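Side-chain contacts in aminopeptidase (Aneurinibacillus sp. AM-1, PDB 5IB9), which probably acts as a zinc-dependent aminopeptidase, removing amino acids from the N-terminal ends of peptides, with a protease-associated domain beside its M28 peptidase domain: residues S91-E96 and G138-I143; G318-V323 and I410-R415; R333-L338 and L385-D390. One frame throughout, in Å; residues are numbered along the deposited sequence.

Contact 1. Residues S91-E96 and G138-I143; sequences SDVTAE and GAKAVI
V93 meets K140 and A141 in a small apolar side-chain contact within the protease-associated domain, between strand 91-99 and the start of strand 141-145. No hydrogen bond crosses it. Both strands pair in parallel with strand 117-121; within 91-96, S91, V93 and A95 make backbone bonds to strand 187-210, and E96 bonds to I117. The contact with 138-143 is made by side chains, without backbone pairing, and the nearest CA atoms, those of V93 and K140, stay 6.9 Å apart. G138, with positive phi, closes helix 127-136 in a Schellman motif, a usual C-terminal helix cap, just before K140 and A141.

V93 carries the contact with both of its branches. Its chi1 of 53° places CG1 between the backbone N and the carbonyl carbon, and from there CG1 lies 3.6 Å from A141 CB. CG2, anti to the backbone N, touches K140 CB at 3.7 Å. A branched valine suits this place because a single residue can fill against two successive neighbours. A141 is buried, its methyl lying against V93 CG1 and V191, a spot suited to a short side chain.

K140 lends only the root of its chain. The V93 and K140 side chains cross at about a right angle, and a bend at chi2 (-30°) leads the lysine away toward its weak bond from NZ to G138 O, 3.2 Å long. Farther along, S91 CB approaches K140 O, while S91 OG is bonded to V191 O. V93 thus packs strand 91-99 onto the start of strand 141-145 within the PA-domain fold.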
# COMPACT_ATOMS: atom_id res chain seq x y z
N SER A 91 -20.78 -4.74 18.82
CA SER A 91 -20.75 -4.91 20.28
C SER A 91 -22.18 -5.13 20.82
O SER A 91 -23.19 -4.90 20.14
CB SER A 91 -20.16 -3.68 20.98
OG SER A 91 -21.04 -2.61 20.79
N ASP A 92 -22.21 -5.53 22.08
CA ASP A 92 -23.44 -5.65 22.82
C ASP A 92 -23.02 -5.49 24.28
O ASP A 92 -22.76 -6.47 25.00
CB ASP A 92 -24.10 -7.01 22.57
CG ASP A 92 -25.45 -7.13 23.24
OD1 ASP A 92 -26.06 -8.22 23.14
OD2 ASP A 92 -25.87 -6.12 23.88
N VAL A 93 -22.90 -4.24 24.70
CA VAL A 93 -22.32 -3.97 26.00
C VAL A 93 -23.22 -3.02 26.80
O VAL A 93 -23.73 -2.03 26.28
CB VAL A 93 -20.86 -3.46 25.87
CG1 VAL A 93 -20.79 -2.28 24.93
CG2 VAL A 93 -20.28 -3.09 27.23
N THR A 94 -23.46 -3.42 28.05
CA THR A 94 -24.19 -2.60 29.02
C THR A 94 -23.21 -2.40 30.13
O THR A 94 -22.70 -3.39 30.70
CB THR A 94 -25.45 -3.35 29.54
OG1 THR A 94 -26.45 -3.29 28.53
CG2 THR A 94 -26.03 -2.70 30.86
N ALA A 95 -22.88 -1.12 30.44
CA ALA A 95 -21.85 -0.85 31.42
C ALA A 95 -21.82 0.58 31.83
O ALA A 95 -22.54 1.39 31.27
CB ALA A 95 -20.47 -1.25 30.93
N GLU A 96 -21.00 0.89 32.84
CA GLU A 96 -20.90 2.27 33.33
C GLU A 96 -20.34 3.18 32.22
O GLU A 96 -19.46 2.77 31.48
CB GLU A 96 -19.99 2.36 34.54
CG GLU A 96 -20.13 3.73 35.18
CD GLU A 96 -19.16 3.96 36.30
OE1 GLU A 96 -18.39 3.05 36.69
OE2 GLU A 96 -19.17 5.06 36.83
N GLY A 138 -9.28 -0.40 27.95
CA GLY A 138 -10.23 -1.46 28.26
C GLY A 138 -11.69 -1.10 28.01
O GLY A 138 -12.57 -1.91 28.22
N ALA A 139 -11.93 0.10 27.51
CA ALA A 139 -13.29 0.46 27.08
C ALA A 139 -13.86 -0.61 26.17
O ALA A 139 -13.17 -1.09 25.29
CB ALA A 139 -13.31 1.82 26.41
N LYS A 140 -15.10 -0.98 26.37
CA LYS A 140 -15.78 -1.97 25.49
C LYS A 140 -16.61 -1.33 24.37
O LYS A 140 -17.01 -2.00 23.38
CB LYS A 140 -16.67 -2.91 26.30
CG LYS A 140 -15.97 -3.85 27.30
CD LYS A 140 -14.56 -4.25 26.88
CE LYS A 140 -13.84 -5.13 27.95
NZ LYS A 140 -12.31 -5.12 27.87
N ALA A 141 -16.85 -0.03 24.51
CA ALA A 141 -17.47 0.75 23.46
C ALA A 141 -17.21 2.22 23.72
O ALA A 141 -16.81 2.61 24.82
CB ALA A 141 -18.98 0.46 23.38
N VAL A 142 -17.44 3.04 22.71
CA VAL A 142 -17.15 4.48 22.76
C VAL A 142 -18.35 5.21 22.20
O VAL A 142 -18.95 4.81 21.20
CB VAL A 142 -15.89 4.85 21.95
CG1 VAL A 142 -15.81 6.25 21.81
CG2 VAL A 142 -14.64 4.26 22.64
N ILE A 143 -18.80 6.24 22.93
CA ILE A 143 -19.81 7.15 22.42
C ILE A 143 -19.16 8.51 22.22
O ILE A 143 -18.56 9.11 23.14
CB ILE A 143 -21.01 7.30 23.37
CG1 ILE A 143 -21.76 5.99 23.51
CG2 ILE A 143 -21.94 8.47 22.92
CD1 ILE A 143 -22.64 5.95 24.81

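Contact 2. Residues G318-V323 and I410-R415; sequences GKKNRV and IDYPRR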
# COMPACT_ATOMS: atom_id res chain seq x y z
N GLY A 318 -1.77 25.77 1.81
CA GLY A 318 -2.17 27.20 1.63
C GLY A 318 -1.11 28.10 1.02
O GLY A 318 -1.23 29.33 1.12
N LYS A 319 -0.13 27.51 0.31
CA LYS A 319 0.90 28.27 -0.37
C LYS A 319 0.61 28.17 -1.85
O LYS A 319 0.01 27.14 -2.30
CB LYS A 319 2.27 27.70 -0.13
CG LYS A 319 2.73 27.88 1.33
CD LYS A 319 4.25 27.78 1.37
CE LYS A 319 4.77 26.35 1.33
NZ LYS A 319 5.06 25.80 2.72
N LYS A 320 1.05 29.20 -2.53
CA LYS A 320 1.06 29.16 -4.02
C LYS A 320 2.03 28.14 -4.59
O LYS A 320 3.11 27.90 -4.00
CB LYS A 320 1.43 30.51 -4.63
CG LYS A 320 0.48 31.59 -4.23
CD LYS A 320 0.97 32.90 -4.91
CE LYS A 320 -0.17 33.96 -4.72
NZ LYS A 320 0.52 35.28 -4.79
N ASN A 321 1.71 27.54 -5.75
CA ASN A 321 2.70 26.68 -6.40
C ASN A 321 2.54 26.77 -7.90
O ASN A 321 1.79 27.63 -8.38
CB ASN A 321 2.61 25.23 -5.93
CG ASN A 321 1.23 24.63 -6.14
OD1 ASN A 321 0.67 24.84 -7.20
ND2 ASN A 321 0.68 23.90 -5.13
N ARG A 322 3.26 26.00 -8.68
CA ARG A 322 3.18 26.17 -10.12
C ARG A 322 1.76 25.95 -10.67
O ARG A 322 1.36 26.58 -11.59
CB ARG A 322 4.18 25.25 -10.79
CG ARG A 322 4.19 25.37 -12.38
CD ARG A 322 5.12 24.42 -13.06
NE ARG A 322 6.50 24.66 -12.69
CZ ARG A 322 7.19 23.88 -11.90
NH1 ARG A 322 6.69 22.80 -11.37
NH2 ARG A 322 8.40 24.23 -11.64
N VAL A 323 1.02 25.05 -10.03
CA VAL A 323 -0.34 24.80 -10.57
C VAL A 323 -1.22 26.04 -10.27
O VAL A 323 -2.04 26.44 -11.13
CB VAL A 323 -0.94 23.55 -9.87
CG1 VAL A 323 -2.43 23.33 -10.26
CG2 VAL A 323 -0.19 22.32 -10.32
N ILE A 410 1.81 37.51 -11.77
CA ILE A 410 0.40 37.86 -11.61
C ILE A 410 0.08 37.77 -10.11
O ILE A 410 0.46 36.80 -9.46
CB ILE A 410 -0.47 36.81 -12.43
CG1 ILE A 410 -1.96 36.82 -12.11
CG2 ILE A 410 -0.02 35.40 -12.10
CD1 ILE A 410 -2.75 36.11 -13.09
N ASP A 411 -0.56 38.79 -9.56
CA ASP A 411 -1.00 38.72 -8.18
C ASP A 411 -2.34 38.03 -8.18
O ASP A 411 -3.18 38.20 -9.08
CB ASP A 411 -1.21 40.11 -7.53
CG ASP A 411 0.05 40.95 -7.52
OD1 ASP A 411 0.68 41.13 -6.45
OD2 ASP A 411 0.40 41.44 -8.61
N TYR A 412 -2.55 37.23 -7.18
CA TYR A 412 -3.85 36.76 -6.93
C TYR A 412 -3.96 36.47 -5.45
O TYR A 412 -2.96 36.10 -4.84
CB TYR A 412 -4.09 35.51 -7.87
CG TYR A 412 -3.07 34.36 -7.72
CD1 TYR A 412 -1.81 34.43 -8.34
CD2 TYR A 412 -3.39 33.21 -7.02
CE1 TYR A 412 -0.89 33.35 -8.31
CE2 TYR A 412 -2.44 32.12 -6.94
CZ TYR A 412 -1.28 32.20 -7.60
OH TYR A 412 -0.37 31.16 -7.49
N PRO A 413 -5.16 36.59 -4.84
CA PRO A 413 -5.32 36.64 -3.38
C PRO A 413 -5.57 35.33 -2.74
O PRO A 413 -6.10 34.43 -3.40
CB PRO A 413 -6.57 37.49 -3.22
CG PRO A 413 -7.44 37.12 -4.42
CD PRO A 413 -6.43 37.00 -5.51
N ARG A 414 -5.17 35.19 -1.48
CA ARG A 414 -5.57 34.09 -0.68
C ARG A 414 -6.90 34.39 -0.10
O ARG A 414 -7.13 35.50 0.38
CB ARG A 414 -4.54 33.88 0.44
CG ARG A 414 -4.64 32.56 1.24
CD ARG A 414 -3.23 32.36 1.89
NE ARG A 414 -3.04 31.15 2.70
CZ ARG A 414 -3.81 30.79 3.71
NH1 ARG A 414 -4.89 31.51 4.01
NH2 ARG A 414 -3.53 29.69 4.43
N ARG A 415 -7.80 33.42 -0.14
CA ARG A 415 -9.15 33.61 0.37
C ARG A 415 -9.52 32.47 1.28
O ARG A 415 -9.25 31.32 0.96
CB ARG A 415 -10.16 33.80 -0.74
CG ARG A 415 -10.24 35.28 -1.09
CD ARG A 415 -11.35 35.68 -2.05
NE ARG A 415 -10.91 36.85 -2.84
CZ ARG A 415 -11.48 37.23 -3.99
NH1 ARG A 415 -12.51 36.53 -4.46
NH2 ARG A 415 -11.04 38.29 -4.68
O HOH W 1 -0.48 38.13 -4.92
O HOH W 2 1.77 35.54 -7.34
O HOH W 3 -1.48 36.92 -2.70
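Y412 has its CG between the backbone N and the carbonyl carbon (chi1 57°), which swings the ring in beneath K320, whose chain runs extended beyond CG. The two side chains slide past each other in opposite directions. K320 CE comes to lie over the middle of one ring face, 3.6 Å from the Y412 ring centroid, a CH-pi contact; K320 NZ, over the same face and 4.4 Å from the centroid of the Y412 ring, adds a cation-pi interaction. A lysine suits this place because its methylenes cover the aromatic face while its ammonium stays hydrated: NZ donates to three waters, one of these bonds weak, which donate in turn to the carbonyl oxygens of I410 and Y412.

Beside this lysine-aromatic contact, R414 NE donates to G318 O at 3.0 Å, in the carbonyl plane on a lone pair, with an N-H...O angle of 151°. G318 O lies 19° out of the guanidinium plane, so the bond meets that edge slightly tilted. G318 has positive phi, and a CB there would collide with R414 NH2, so glycine fits on both counts. The C-terminal tail thus runs roughly antiparallel to the loop leading into helix 322-334, N-capped by N321, with Y412 OH bonded to T324 and D325 of its first turn in the M28 peptidase domain.

Contact 3. Residues R333-L338 and L385-D390; sequences RLSGVL and LDNVAD. With ZN (zinc ion), chain D; ZN (zinc ion), chain E.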
# COMPACT_ATOMS: atom_id res chain seq x y z
N ARG A 333 -6.62 35.77 -17.96
CA ARG A 333 -6.81 36.07 -19.40
C ARG A 333 -8.25 35.76 -19.76
O ARG A 333 -8.77 36.41 -20.73
CB ARG A 333 -5.95 35.18 -20.27
CG ARG A 333 -4.43 35.44 -20.00
CD ARG A 333 -3.52 34.73 -20.97
NE ARG A 333 -3.69 33.28 -20.94
CZ ARG A 333 -2.89 32.46 -20.25
NH1 ARG A 333 -1.93 32.93 -19.43
NH2 ARG A 333 -3.10 31.17 -20.34
N LEU A 334 -8.91 34.86 -19.06
CA LEU A 334 -10.25 34.30 -19.48
C LEU A 334 -11.43 34.78 -18.71
O LEU A 334 -12.52 34.93 -19.33
CB LEU A 334 -10.19 32.70 -19.40
CG LEU A 334 -9.24 32.16 -20.46
CD1 LEU A 334 -9.06 30.64 -20.25
CD2 LEU A 334 -9.44 32.51 -21.95
N SER A 335 -11.32 35.00 -17.40
CA SER A 335 -12.41 35.17 -16.50
C SER A 335 -12.23 36.22 -15.49
O SER A 335 -13.18 36.74 -14.98
CB SER A 335 -12.70 33.83 -15.82
OG SER A 335 -13.35 33.05 -16.77
N GLY A 336 -10.99 36.46 -15.03
CA GLY A 336 -10.80 37.39 -13.90
C GLY A 336 -9.88 36.83 -12.84
O GLY A 336 -9.01 35.93 -13.12
N VAL A 337 -9.98 37.41 -11.64
CA VAL A 337 -9.11 37.00 -10.53
C VAL A 337 -9.56 35.69 -9.95
O VAL A 337 -10.73 35.46 -9.65
CB VAL A 337 -9.27 38.06 -9.44
CG1 VAL A 337 -8.55 37.55 -8.18
CG2 VAL A 337 -8.71 39.35 -9.89
N LEU A 338 -8.61 34.74 -9.88
CA LEU A 338 -8.85 33.43 -9.28
C LEU A 338 -8.11 33.28 -8.00
O LEU A 338 -6.91 33.13 -8.00
CB LEU A 338 -8.48 32.29 -10.29
CG LEU A 338 -8.71 30.85 -9.84
CD1 LEU A 338 -10.17 30.72 -9.52
CD2 LEU A 338 -8.40 29.89 -11.06
N LEU A 385 -19.21 24.22 -16.10
CA LEU A 385 -18.34 23.16 -16.57
C LEU A 385 -17.46 23.70 -17.68
O LEU A 385 -16.23 23.44 -17.72
CB LEU A 385 -19.17 22.01 -17.20
CG LEU A 385 -19.96 21.18 -16.21
CD1 LEU A 385 -20.87 20.27 -17.06
CD2 LEU A 385 -19.13 20.33 -15.25
N ASP A 386 -18.00 24.46 -18.67
CA ASP A 386 -17.24 24.98 -19.71
C ASP A 386 -16.14 25.96 -19.19
O ASP A 386 -15.03 25.98 -19.75
CB ASP A 386 -18.15 25.74 -20.74
CG ASP A 386 -17.36 26.22 -21.98
OD1 ASP A 386 -17.02 25.42 -22.88
OD2 ASP A 386 -16.99 27.50 -22.06
N ASN A 387 -16.49 26.79 -18.18
CA ASN A 387 -15.53 27.75 -17.72
C ASN A 387 -14.37 27.03 -17.04
O ASN A 387 -13.23 27.45 -17.22
CB ASN A 387 -16.25 28.63 -16.69
CG ASN A 387 -15.30 29.70 -16.08
OD1 ASN A 387 -14.73 30.51 -16.84
ND2 ASN A 387 -15.07 29.63 -14.85
N VAL A 388 -14.68 25.97 -16.27
CA VAL A 388 -13.57 25.24 -15.61
C VAL A 388 -12.71 24.56 -16.65
O VAL A 388 -11.46 24.55 -16.60
CB VAL A 388 -14.10 24.27 -14.56
CG1 VAL A 388 -12.94 23.35 -13.99
CG2 VAL A 388 -14.74 25.09 -13.49
N ALA A 389 -13.34 23.94 -17.64
CA ALA A 389 -12.55 23.34 -18.68
C ALA A 389 -11.72 24.41 -19.41
O ALA A 389 -10.54 24.13 -19.72
CB ALA A 389 -13.55 22.64 -19.68
N ASP A 390 -12.28 25.61 -19.69
CA ASP A 390 -11.42 26.61 -20.38
C ASP A 390 -10.25 27.00 -19.52
O ASP A 390 -9.15 27.17 -19.99
CB ASP A 390 -12.33 27.85 -20.67
CG ASP A 390 -13.31 27.61 -21.71
OD1 ASP A 390 -13.19 26.71 -22.52
OD2 ASP A 390 -14.27 28.41 -21.71
ZN ZN D . -15.76 28.41 -22.98
ZN ZN E . -16.40 25.61 -24.74
O HOH W 4 -15.75 27.62 -24.63
O HOH W 5 -16.77 30.25 -23.00
O HOH W 6 -15.66 30.77 -23.44
O HOH W 7 -18.33 26.09 -25.30
O HOH W 8 -15.93 25.70 -26.92
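Beside the hydrogen bond from S335 OG to N387 OD1, the one that joins these segments, helix 382-400 carries an unusual feature: a second zinc pair, separate from the pair that holds the inhibitor, bridged by D386 and a water. The motif is an i,i+4 metal site on a helix of the M28 peptidase domain: D386 and D390 stand one turn apart and point to the same metal, their carboxylates supplying anionic oxygens to it.

The serine bond is 2.9 Å long, from S335 OG to N387 OD1, and arrives in the carbonyl plane, on a lone pair. Asparagine suits the place by offering an amide oxygen as acceptor to the serine hydroxyl. N387 has CG anti to its main-chain nitrogen (chi1 179°), which carries the amide outward from the helix to the serine, the first residue after helix 322-334 to leave helical geometry. Replacing N387 with an alanine would probably leave S335 OG without its acceptor and the end of that helix less firmly tied to helix 382-400. Next to the bond, L334 lays CD1 3.5 Å from D390 O; leucine offers a methyl to the D390 backbone and also packs on D6 and T10 of helix 6-10.

D386 OD2 and D390 OD2 sit only 2.9 Å apart, a closeness made tolerable by the zinc ion of chain D that both bind. D390 OD1 is hydrogen-bonded to T13 OG1, a ligand of the second zinc, so the T13 hydroxyl ties the ligand shells of the two metals together. The other oxygen of the bridging carboxylate, D386 OD1, binds the zinc ion of chain E at 2.0 Å.

Contacts 2 and 3 are close neighbours, their centres about 16 Å apart, and both use helix 322-334: contact 2 at its capped beginning, contact 3 at its end. Contact 3 is nested in the loop that contact 2 closes, and the two touch directly, P413 CD packing on V337 CG1 at 3.4 Å. Contact 1 belongs to the other domain, across the centre of the chain, about 48 Å from contact 2 and 53 Å from contact 3, centre to centre. None of the three forms the inhibitor pocket; measured from the position of G318 to the bound inhibitor, contact 2 is about 13 Å away, while contact 3 carries zinc ions of its own.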